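Local coordinates for protein beta-N-acetylhexosaminidase (Thermotoga neapolitana, PDB 5C0Q) that probably hydrolyses terminal non-reducing N-acetyl-D-hexosamine residues of N-acetyl-beta-D-hexosaminides, as a zinc-binding member of glycosyl hydrolase family 3, at residues L82-V87 with R130-D135; I102-G107 with N318-G323; F112-D117 with P157-F162; E260-F265 with E286-L291. One frame throughout, in Å; residues are numbered along the deposited sequence.

Contact 1: residues L82-V87 with R130-D135; sequences LAAGKV and RSFGSD. With ZN (zinc ion), chain J.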
# COMPACT_ATOMS: atom_id res chain seq x y z
N LEU B 82 -6.77 -16.90 11.56
CA LEU B 82 -6.98 -18.33 11.60
C LEU B 82 -5.77 -19.03 11.06
O LEU B 82 -5.31 -19.99 11.63
CB LEU B 82 -8.24 -18.76 10.86
CG LEU B 82 -8.50 -20.25 11.09
CD1 LEU B 82 -9.08 -20.48 12.44
CD2 LEU B 82 -9.44 -20.80 10.07
N ALA B 83 -5.23 -18.54 9.96
CA ALA B 83 -4.00 -19.11 9.45
C ALA B 83 -2.81 -18.84 10.34
O ALA B 83 -1.97 -19.70 10.53
CB ALA B 83 -3.74 -18.61 8.03
N ALA B 84 -2.70 -17.62 10.86
CA ALA B 84 -1.61 -17.28 11.74
C ALA B 84 -1.62 -18.18 12.96
O ALA B 84 -0.59 -18.65 13.39
CB ALA B 84 -1.67 -15.84 12.13
N GLY B 85 -2.82 -18.43 13.51
CA GLY B 85 -3.00 -19.32 14.64
C GLY B 85 -2.38 -20.69 14.49
O GLY B 85 -1.91 -21.25 15.46
N LYS B 86 -2.35 -21.21 13.27
CA LYS B 86 -1.75 -22.51 12.99
C LYS B 86 -0.25 -22.48 13.02
O LYS B 86 0.37 -23.50 13.02
CB LYS B 86 -2.22 -23.05 11.63
CG LYS B 86 -3.68 -23.51 11.59
CD LYS B 86 -3.84 -24.75 12.47
CE LYS B 86 -5.26 -25.37 12.44
NZ LYS B 86 -5.41 -26.65 11.65
N VAL B 87 0.34 -21.29 13.09
CA VAL B 87 1.76 -21.14 12.85
C VAL B 87 2.47 -20.56 14.07
O VAL B 87 1.85 -19.92 14.88
CB VAL B 87 1.93 -20.26 11.60
CG1 VAL B 87 3.38 -19.86 11.36
CG2 VAL B 87 1.35 -20.97 10.41
N ARG B 130 -11.39 -14.47 11.39
CA ARG B 130 -10.82 -13.40 12.14
C ARG B 130 -10.24 -13.75 13.51
O ARG B 130 -9.63 -12.92 14.17
CB ARG B 130 -11.86 -12.31 12.29
CG ARG B 130 -12.18 -11.66 10.99
CD ARG B 130 -13.35 -10.77 11.07
NE ARG B 130 -13.14 -9.68 12.01
CZ ARG B 130 -14.11 -8.94 12.52
NH1 ARG B 130 -15.35 -9.16 12.16
NH2 ARG B 130 -13.85 -7.97 13.35
N SER B 131 -10.38 -15.00 13.92
CA SER B 131 -9.90 -15.45 15.18
C SER B 131 -8.67 -16.34 15.02
O SER B 131 -8.58 -17.10 14.12
CB SER B 131 -11.05 -16.16 15.93
OG SER B 131 -10.63 -17.06 16.92
N PHE B 132 -7.75 -16.28 15.96
CA PHE B 132 -6.58 -17.12 15.93
C PHE B 132 -6.81 -18.62 16.15
O PHE B 132 -5.99 -19.41 15.77
CB PHE B 132 -5.59 -16.67 16.99
CG PHE B 132 -4.89 -15.39 16.68
CD1 PHE B 132 -4.01 -15.29 15.60
CD2 PHE B 132 -5.01 -14.30 17.53
CE1 PHE B 132 -3.31 -14.15 15.36
CE2 PHE B 132 -4.32 -13.17 17.27
CZ PHE B 132 -3.45 -13.10 16.18
N GLY B 133 -7.91 -19.00 16.80
CA GLY B 133 -8.20 -20.40 17.08
C GLY B 133 -9.16 -20.69 18.24
O GLY B 133 -9.69 -19.79 18.86
N SER B 134 -9.35 -21.97 18.55
CA SER B 134 -10.20 -22.43 19.66
C SER B 134 -9.47 -22.48 20.94
O SER B 134 -9.99 -22.19 21.98
CB SER B 134 -10.75 -23.83 19.40
OG SER B 134 -11.44 -23.91 18.18
N ASP B 135 -8.23 -22.91 20.86
CA ASP B 135 -7.44 -23.12 22.04
C ASP B 135 -7.10 -21.76 22.66
O ASP B 135 -6.45 -20.92 22.04
CB ASP B 135 -6.20 -23.93 21.70
CG ASP B 135 -5.37 -24.25 22.89
OD1 ASP B 135 -5.56 -23.61 23.92
OD2 ASP B 135 -4.49 -25.12 22.83
ZN ZN J . -7.20 -26.41 11.06
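Gly85, near the end of helix 81-85, rests against the irregular loop 130-135, its CA 4.4 Å from that of Phe132. No conventional hydrogen bond joins the two segments. In their place, CA of Gly85 turns a hydrogen to the carbonyl O of Phe132 at 3.2 Å, nearly straight with 163° at the hydrogen; a CB on Gly85 would collide with that same oxygen. The Phe132 ring is set beside the helix with CG anti to its own carbonyl carbon (chi1 -72°), and its edge meets the methyl of Ala84, which lies in the ring plane with CB 4.0 Å from CE1. His142 and Thr92 pack against the same ring. Leu82 extends alongside the carbonyl of Ser131, CB standing 3.7 Å from that O, while Ser131 OG bonds to the backbone O of Asp117 and weakly receives Gly133 N at 3.3 Å. Lys86, its chain bent at chi2 and chi4, puts NZ 1.9 Å from a zinc ion that Glu334 and His448 of the second subunit also bind. An amine at this distance must offer its lone pair to the metal, so Lys86 is probably neutral here. The contact therefore holds together through one CA-H...O contact and apolar packing inside the subunit, with metal coordination confined to its subunit-facing side.

Contact 2: residues I102-G107 with N318-G323; sequences IMNTLG and NRFNSG
The side-chain amides of Asn104 and Asn318 approach from opposite directions with their planes only 22° apart, while the Phe320 ring stands almost upright to the Asn104 amide, at 81°. From this arrangement Asn318 ND2 gives a weak, bent hydrogen bond to the backbone O of Asn104 at 3.0 Å, and OD1 of Asn104 lies 3.6 Å from Phe320 CD2. The amide of Asn104 reaches this position with CG anti to the backbone N (chi1 172°); its ND2 bonds to Gly154 O and its OD1 to Arg101 of the second subunit. An alanine here would probably leave Gly154 O without this donor, Arg101 of the second subunit with one acceptor fewer, Thr105 OG1 remaining, and Phe320 CD2 without its contact. Helix 90-106 ends in a Schellman motif whose C-prime residue is Gly107, and the loop before helix 324-331 docks on that end. There Ser322 N bonds to Leu106 O at 3.0 Å, coming from above the carbonyl plane, and CB of Phe320 sits 3.3 Å from Thr105 O. Asn318 OD1 closes an Asx turn by accepting Phe320 N at 2.8 Å. Further on, Asn321 OD1 takes Gly323 N in its carbonyl plane at 2.6 Å, capping the turn into helix 324-331.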
# COMPACT_ATOMS: atom_id res chain seq x y z
N ILE B 102 4.22 0.48 8.63
CA ILE B 102 3.56 1.06 7.50
C ILE B 102 2.43 2.00 7.91
O ILE B 102 2.35 3.10 7.38
CB ILE B 102 2.99 -0.03 6.59
CG1 ILE B 102 4.12 -0.75 5.85
CG2 ILE B 102 2.06 0.56 5.61
CD1 ILE B 102 3.65 -1.86 4.98
N MET B 103 1.59 1.58 8.86
CA MET B 103 0.50 2.41 9.35
C MET B 103 1.02 3.69 9.97
O MET B 103 0.48 4.77 9.76
CB MET B 103 -0.35 1.65 10.41
CG MET B 103 -1.26 0.57 9.91
SD MET B 103 -1.84 -0.53 11.21
CE MET B 103 -2.71 -1.74 10.30
N ASN B 104 2.10 3.55 10.74
CA ASN B 104 2.66 4.64 11.48
C ASN B 104 3.27 5.66 10.53
O ASN B 104 3.13 6.86 10.74
CB ASN B 104 3.70 4.13 12.50
CG ASN B 104 4.47 5.27 13.18
OD1 ASN B 104 5.45 5.76 12.62
ND2 ASN B 104 4.04 5.69 14.34
N THR B 105 3.89 5.19 9.45
CA THR B 105 4.38 6.06 8.41
C THR B 105 3.28 6.86 7.73
O THR B 105 3.45 8.03 7.45
CB THR B 105 5.13 5.28 7.33
OG1 THR B 105 6.09 4.42 7.93
CG2 THR B 105 5.83 6.21 6.41
N LEU B 106 2.12 6.27 7.48
CA LEU B 106 1.05 7.01 6.83
C LEU B 106 0.42 8.07 7.71
O LEU B 106 -0.15 9.00 7.18
CB LEU B 106 -0.05 6.05 6.36
CG LEU B 106 0.39 4.98 5.37
CD1 LEU B 106 -0.60 3.91 5.26
CD2 LEU B 106 0.55 5.63 4.03
N GLY B 107 0.53 7.94 9.04
CA GLY B 107 -0.07 8.85 9.97
C GLY B 107 -1.02 8.20 10.97
O GLY B 107 -1.60 8.93 11.76
N ASN B 318 4.40 11.63 16.81
CA ASN B 318 5.04 11.21 15.56
C ASN B 318 5.31 12.30 14.51
O ASN B 318 4.65 13.33 14.47
CB ASN B 318 4.18 10.10 14.95
CG ASN B 318 4.70 9.60 13.62
OD1 ASN B 318 5.86 9.77 13.29
ND2 ASN B 318 3.82 8.93 12.86
N ARG B 319 6.29 12.03 13.65
CA ARG B 319 6.78 12.95 12.63
C ARG B 319 6.09 12.73 11.30
O ARG B 319 5.96 13.64 10.48
CB ARG B 319 8.29 12.74 12.46
CG ARG B 319 8.65 11.36 12.95
CD ARG B 319 10.08 10.95 12.75
NE ARG B 319 10.30 9.66 13.40
CZ ARG B 319 11.43 8.97 13.33
NH1 ARG B 319 12.42 9.39 12.56
NH2 ARG B 319 11.52 7.80 13.95
N PHE B 320 5.61 11.50 11.13
CA PHE B 320 5.12 11.01 9.87
C PHE B 320 3.66 11.31 9.62
O PHE B 320 2.79 10.86 10.37
CB PHE B 320 5.30 9.50 9.78
CG PHE B 320 6.72 9.06 9.73
CD1 PHE B 320 7.54 9.46 8.69
CD2 PHE B 320 7.24 8.26 10.73
CE1 PHE B 320 8.84 9.07 8.65
CE2 PHE B 320 8.54 7.87 10.69
CZ PHE B 320 9.35 8.27 9.64
N ASN B 321 3.40 12.06 8.55
CA ASN B 321 2.05 12.21 8.07
C ASN B 321 1.99 12.32 6.54
O ASN B 321 2.59 13.18 5.91
CB ASN B 321 1.44 13.40 8.75
CG ASN B 321 -0.00 13.58 8.41
OD1 ASN B 321 -0.41 13.38 7.28
ND2 ASN B 321 -0.78 14.00 9.37
N SER B 322 1.23 11.41 5.96
CA SER B 322 1.05 11.27 4.54
C SER B 322 0.38 12.46 3.91
O SER B 322 0.39 12.60 2.72
CB SER B 322 0.20 10.04 4.25
OG SER B 322 1.06 8.96 4.04
N GLY B 323 -0.17 13.33 4.74
CA GLY B 323 -0.77 14.55 4.28
C GLY B 323 0.19 15.54 3.65
O GLY B 323 -0.26 16.54 3.10

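Contact 3: residues F112-D117 with P157-F162; sequences FAPVLD and PCIKHF. With ZN (zinc ion), chain O.
Asp117 OD2 and His161 ND1 bind one zinc ion, at 2.0 and 1.9 Å, and His165 completes the protein ligands. The carboxylate and imidazole are nearly coplanar, 17° apart, with OD2 at the edge of the ring; the same oxygen weakly accepts the backbone N of His161. Behind the metal, the peptide before His161 is cis, and strand 156-162 is bridged to segment 112-117 at Val115 and Lys160, just before that corner. Leu116 N meets Lys160 O at 2.8 Å in an almost straight bond of 172°, Lys160 N bonds to Pro114 O, and Cys158 N to Ala113 O. The Lys160 side chain starts with CG between its backbone N and carbonyl carbon (chi1 61°) and then runs extended past Val115, so that NZ arrives above the carbonyl plane of Phe112 and bonds its O at 2.9 Å; Glu65 forms a salt bridge with the same NZ. A methionine in its place would probably cost Glu65 one of its two positive partners, Arg130 being the other, and leave the Phe112 carbonyl without this donor. On one face of the strand Leu116 CD1 lies 3.6 Å from Ile159 CB; on the other Cys158 CB touches the Phe112 ring edge. This zinc site, where the loop after strand 110-111 runs beside parallel strand 156-162, is consistent with the active-site end of a TIM barrel.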
# COMPACT_ATOMS: atom_id res chain seq x y z
N PHE B 112 -7.37 -0.98 15.41
CA PHE B 112 -8.36 -1.81 16.09
C PHE B 112 -8.13 -3.30 15.82
O PHE B 112 -8.84 -3.91 15.04
CB PHE B 112 -9.78 -1.40 15.68
CG PHE B 112 -10.20 -0.04 16.17
CD1 PHE B 112 -9.59 0.56 17.24
CD2 PHE B 112 -11.22 0.64 15.56
CE1 PHE B 112 -10.00 1.80 17.69
CE2 PHE B 112 -11.62 1.89 16.00
CZ PHE B 112 -10.99 2.48 17.08
N ALA B 113 -7.09 -3.84 16.43
CA ALA B 113 -6.70 -5.23 16.35
C ALA B 113 -5.69 -5.41 17.45
O ALA B 113 -5.18 -4.42 17.94
CB ALA B 113 -6.11 -5.55 15.01
N PRO B 114 -5.41 -6.65 17.88
CA PRO B 114 -5.99 -7.92 17.41
C PRO B 114 -7.36 -8.30 17.97
O PRO B 114 -7.77 -7.87 19.02
CB PRO B 114 -4.95 -8.95 17.85
CG PRO B 114 -4.38 -8.35 19.09
CD PRO B 114 -4.39 -6.87 18.92
N VAL B 115 -8.06 -9.13 17.21
CA VAL B 115 -9.23 -9.86 17.65
C VAL B 115 -8.78 -10.96 18.59
O VAL B 115 -7.92 -11.71 18.23
CB VAL B 115 -9.98 -10.50 16.47
CG1 VAL B 115 -11.02 -11.51 16.99
CG2 VAL B 115 -10.58 -9.42 15.60
N LEU B 116 -9.35 -11.01 19.79
CA LEU B 116 -8.99 -12.05 20.75
C LEU B 116 -10.09 -13.07 21.05
O LEU B 116 -9.90 -13.98 21.83
CB LEU B 116 -8.53 -11.39 22.05
CG LEU B 116 -7.24 -10.58 21.94
CD1 LEU B 116 -6.79 -10.09 23.31
CD2 LEU B 116 -6.17 -11.43 21.27
N ASP B 117 -11.20 -12.95 20.35
CA ASP B 117 -12.31 -13.84 20.45
C ASP B 117 -11.94 -15.25 20.05
O ASP B 117 -11.12 -15.44 19.18
CB ASP B 117 -13.43 -13.31 19.59
CG ASP B 117 -13.84 -11.94 19.99
OD1 ASP B 117 -14.30 -11.81 21.14
OD2 ASP B 117 -13.70 -10.99 19.17
N PRO B 157 -2.11 -0.95 19.95
CA PRO B 157 -3.21 -1.90 19.70
C PRO B 157 -4.44 -1.67 20.54
O PRO B 157 -4.43 -1.05 21.59
CB PRO B 157 -2.58 -3.25 20.02
CG PRO B 157 -1.52 -2.96 20.99
CD PRO B 157 -0.99 -1.58 20.66
N CYS B 158 -5.53 -2.18 20.02
CA CYS B 158 -6.79 -2.18 20.73
C CYS B 158 -7.41 -3.56 20.61
O CYS B 158 -7.89 -3.96 19.57
CB CYS B 158 -7.74 -1.12 20.18
SG CYS B 158 -9.26 -0.96 21.14
N ILE B 159 -7.34 -4.32 21.70
CA ILE B 159 -7.81 -5.69 21.71
C ILE B 159 -9.32 -5.68 21.77
O ILE B 159 -9.89 -4.81 22.34
CB ILE B 159 -7.21 -6.49 22.88
CG1 ILE B 159 -7.58 -5.86 24.22
CG2 ILE B 159 -5.71 -6.56 22.74
CD1 ILE B 159 -6.93 -6.53 25.41
N LYS B 160 -9.94 -6.65 21.12
CA LYS B 160 -11.38 -6.67 21.01
C LYS B 160 -11.88 -8.13 20.90
O LYS B 160 -11.09 -9.02 20.63
CB LYS B 160 -11.83 -5.80 19.82
CG LYS B 160 -11.30 -6.24 18.49
CD LYS B 160 -11.50 -5.15 17.41
CE LYS B 160 -11.29 -5.72 16.04
NZ LYS B 160 -11.59 -4.78 14.95
N HIS B 161 -13.14 -8.40 21.23
CA HIS B 161 -14.02 -7.49 21.97
C HIS B 161 -14.27 -8.05 23.38
O HIS B 161 -14.84 -9.12 23.52
CB HIS B 161 -15.37 -7.32 21.29
CG HIS B 161 -15.28 -7.00 19.83
ND1 HIS B 161 -15.08 -7.97 18.87
CD2 HIS B 161 -15.39 -5.83 19.16
CE1 HIS B 161 -15.07 -7.40 17.68
NE2 HIS B 161 -15.25 -6.11 17.83
N PHE B 162 -13.89 -7.30 24.40
CA PHE B 162 -13.97 -7.76 25.77
C PHE B 162 -15.43 -8.03 26.20
O PHE B 162 -16.32 -7.22 25.97
CB PHE B 162 -13.31 -6.73 26.66
CG PHE B 162 -13.40 -7.04 28.13
CD1 PHE B 162 -14.49 -6.64 28.87
CD2 PHE B 162 -12.39 -7.70 28.77
CE1 PHE B 162 -14.58 -6.93 30.20
CE2 PHE B 162 -12.48 -7.98 30.09
CZ PHE B 162 -13.58 -7.59 30.81
ZN ZN O . -15.07 -9.79 18.28

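Contact 4: residues E260-F265 with E286-L291; sequences EAVRFF and ESLKKL. With ZN (zinc ion), chain V.
The guanidinium of Arg263 is the flat group at this helix crossing, and the Leu291 methyl CD2 lies at its edge, near its plane. Lower on the same side chain, Arg263 CB touches CD1 of Leu291 at 4.0 Å. The arginine leaves its helix with CG anti to the backbone N (chi1 -164°) and bends at chi3; NH2 makes a long, weak ion pair with Glu259. Beside it Val262 points directly across, and its CG1 methyl meets Leu288 CB at 3.9 Å, the two side chains crossing at about a right angle. The same methyl comes within 4.4 Å of Leu291 CD1, while CG2 faces Ser287 OG at 4.2 Å. No hydrogen bond spans the segments, so apolar packing carries the contact. Elsewhere on helix 281-293, Glu286 OE2 and Lys289 NZ, one turn apart, both bind a zinc ion; crystal neighbours touch both residues. The two helical segments run at 58° to each other, with axes 9.5 Å apart at closest approach. Helix 258-267 leads into strand 273-275 of the parallel sheet and helix 281-293 follows it; Val262 and Phe265 pack on Ile273 of that strand, and Leu288 reaches Ile297 in the loop beyond helix 281-293.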
# COMPACT_ATOMS: atom_id res chain seq x y z
N GLU B 260 -29.44 6.37 27.44
CA GLU B 260 -29.17 5.23 28.31
C GLU B 260 -27.77 4.68 28.03
O GLU B 260 -26.99 4.41 28.95
CB GLU B 260 -30.24 4.14 28.14
CG GLU B 260 -31.63 4.53 28.65
CD GLU B 260 -32.71 3.46 28.43
OE1 GLU B 260 -32.91 2.99 27.30
OE2 GLU B 260 -33.38 3.08 29.40
N ALA B 261 -27.42 4.61 26.75
CA ALA B 261 -26.16 4.01 26.34
C ALA B 261 -24.98 4.81 26.82
O ALA B 261 -24.03 4.26 27.34
CB ALA B 261 -26.11 3.87 24.85
N VAL B 262 -25.07 6.11 26.68
CA VAL B 262 -24.00 6.99 27.09
C VAL B 262 -23.82 6.90 28.61
O VAL B 262 -22.70 6.80 29.09
CB VAL B 262 -24.29 8.43 26.63
CG1 VAL B 262 -23.25 9.39 27.15
CG2 VAL B 262 -24.33 8.48 25.14
N ARG B 263 -24.94 6.91 29.35
CA ARG B 263 -24.93 6.82 30.82
C ARG B 263 -24.33 5.52 31.32
O ARG B 263 -23.47 5.52 32.16
CB ARG B 263 -26.33 6.91 31.42
CG ARG B 263 -26.28 7.21 32.95
CD ARG B 263 -27.61 7.07 33.64
NE ARG B 263 -28.69 7.67 32.88
CZ ARG B 263 -29.62 6.94 32.27
NH1 ARG B 263 -29.59 5.61 32.38
NH2 ARG B 263 -30.58 7.53 31.56
N PHE B 264 -24.87 4.40 30.87
CA PHE B 264 -24.40 3.11 31.32
C PHE B 264 -22.91 2.96 31.06
O PHE B 264 -22.16 2.61 31.96
CB PHE B 264 -25.18 1.99 30.63
CG PHE B 264 -26.49 1.66 31.28
CD1 PHE B 264 -26.62 1.66 32.65
CD2 PHE B 264 -27.62 1.44 30.51
CE1 PHE B 264 -27.87 1.34 33.25
CE2 PHE B 264 -28.85 1.16 31.08
CZ PHE B 264 -28.97 1.09 32.46
N PHE B 265 -22.48 3.30 29.84
CA PHE B 265 -21.10 3.05 29.43
C PHE B 265 -20.09 3.86 30.24
O PHE B 265 -19.11 3.32 30.67
CB PHE B 265 -20.94 3.33 27.91
CG PHE B 265 -19.51 3.36 27.46
CD1 PHE B 265 -18.81 2.21 27.26
CD2 PHE B 265 -18.87 4.56 27.24
CE1 PHE B 265 -17.52 2.24 26.86
CE2 PHE B 265 -17.58 4.58 26.83
CZ PHE B 265 -16.91 3.41 26.64
N GLU B 286 -24.32 15.99 23.04
CA GLU B 286 -25.19 16.86 23.80
C GLU B 286 -25.82 16.05 24.90
O GLU B 286 -25.97 16.50 26.03
CB GLU B 286 -26.26 17.45 22.90
CG GLU B 286 -26.52 18.91 23.16
CD GLU B 286 -25.38 19.77 22.64
OE1 GLU B 286 -24.68 19.32 21.70
OE2 GLU B 286 -25.16 20.88 23.16
N SER B 287 -26.12 14.81 24.55
CA SER B 287 -26.63 13.84 25.49
C SER B 287 -25.70 13.63 26.68
O SER B 287 -26.15 13.69 27.82
CB SER B 287 -26.86 12.53 24.76
OG SER B 287 -27.21 11.54 25.66
N LEU B 288 -24.42 13.49 26.43
CA LEU B 288 -23.45 13.39 27.51
C LEU B 288 -23.40 14.64 28.35
O LEU B 288 -23.27 14.59 29.56
CB LEU B 288 -22.06 13.12 26.94
CG LEU B 288 -20.86 13.25 27.87
CD1 LEU B 288 -20.80 12.19 28.91
CD2 LEU B 288 -19.59 13.27 27.06
N LYS B 289 -23.49 15.79 27.70
CA LYS B 289 -23.37 17.04 28.40
C LYS B 289 -24.57 17.21 29.34
O LYS B 289 -24.44 17.67 30.46
CB LYS B 289 -23.22 18.18 27.41
CG LYS B 289 -22.26 19.24 27.87
CD LYS B 289 -22.25 20.41 26.95
CE LYS B 289 -23.65 20.82 26.60
NZ LYS B 289 -23.69 21.45 25.25
N LYS B 290 -25.75 16.83 28.88
CA LYS B 290 -26.93 16.86 29.72
C LYS B 290 -26.74 16.04 30.99
O LYS B 290 -26.93 16.54 32.09
CB LYS B 290 -28.12 16.32 28.96
CG LYS B 290 -29.42 16.74 29.52
CD LYS B 290 -30.57 16.02 28.80
CE LYS B 290 -31.40 15.19 29.78
NZ LYS B 290 -31.95 16.04 30.89
N LEU B 291 -26.36 14.78 30.82
CA LEU B 291 -26.17 13.80 31.89
C LEU B 291 -25.09 14.22 32.84
O LEU B 291 -24.99 13.69 33.93
CB LEU B 291 -25.84 12.42 31.33
CG LEU B 291 -26.95 11.86 30.46
CD1 LEU B 291 -26.54 10.58 29.82
CD2 LEU B 291 -28.17 11.67 31.29
ZN ZN V . -23.10 21.74 22.87

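In the fold
From the N terminus, helix 81-85 opens contact 1 and helix 90-106, next in the chain, opens contact 2. The loop after strand 110-111 supplies 112-117 of contact 3 and then 130-135, which closes contact 1; strand 156-162 closes contact 3. Contacts 1 and 3 therefore cross, and they touch, Arg130 O lying 3.4 Å from Val115 CB. Contact 1 also crosses contact 2, whose long loop closes only at 318-323 and encloses contacts 3 and 4. Contact 4, later in the barrel, joins the helices flanking strand 273-275. Contact 2 ties a barrel helix to the loop between helices 299-315 and 324-331, and contacts 1 and 2 both meet the second subunit.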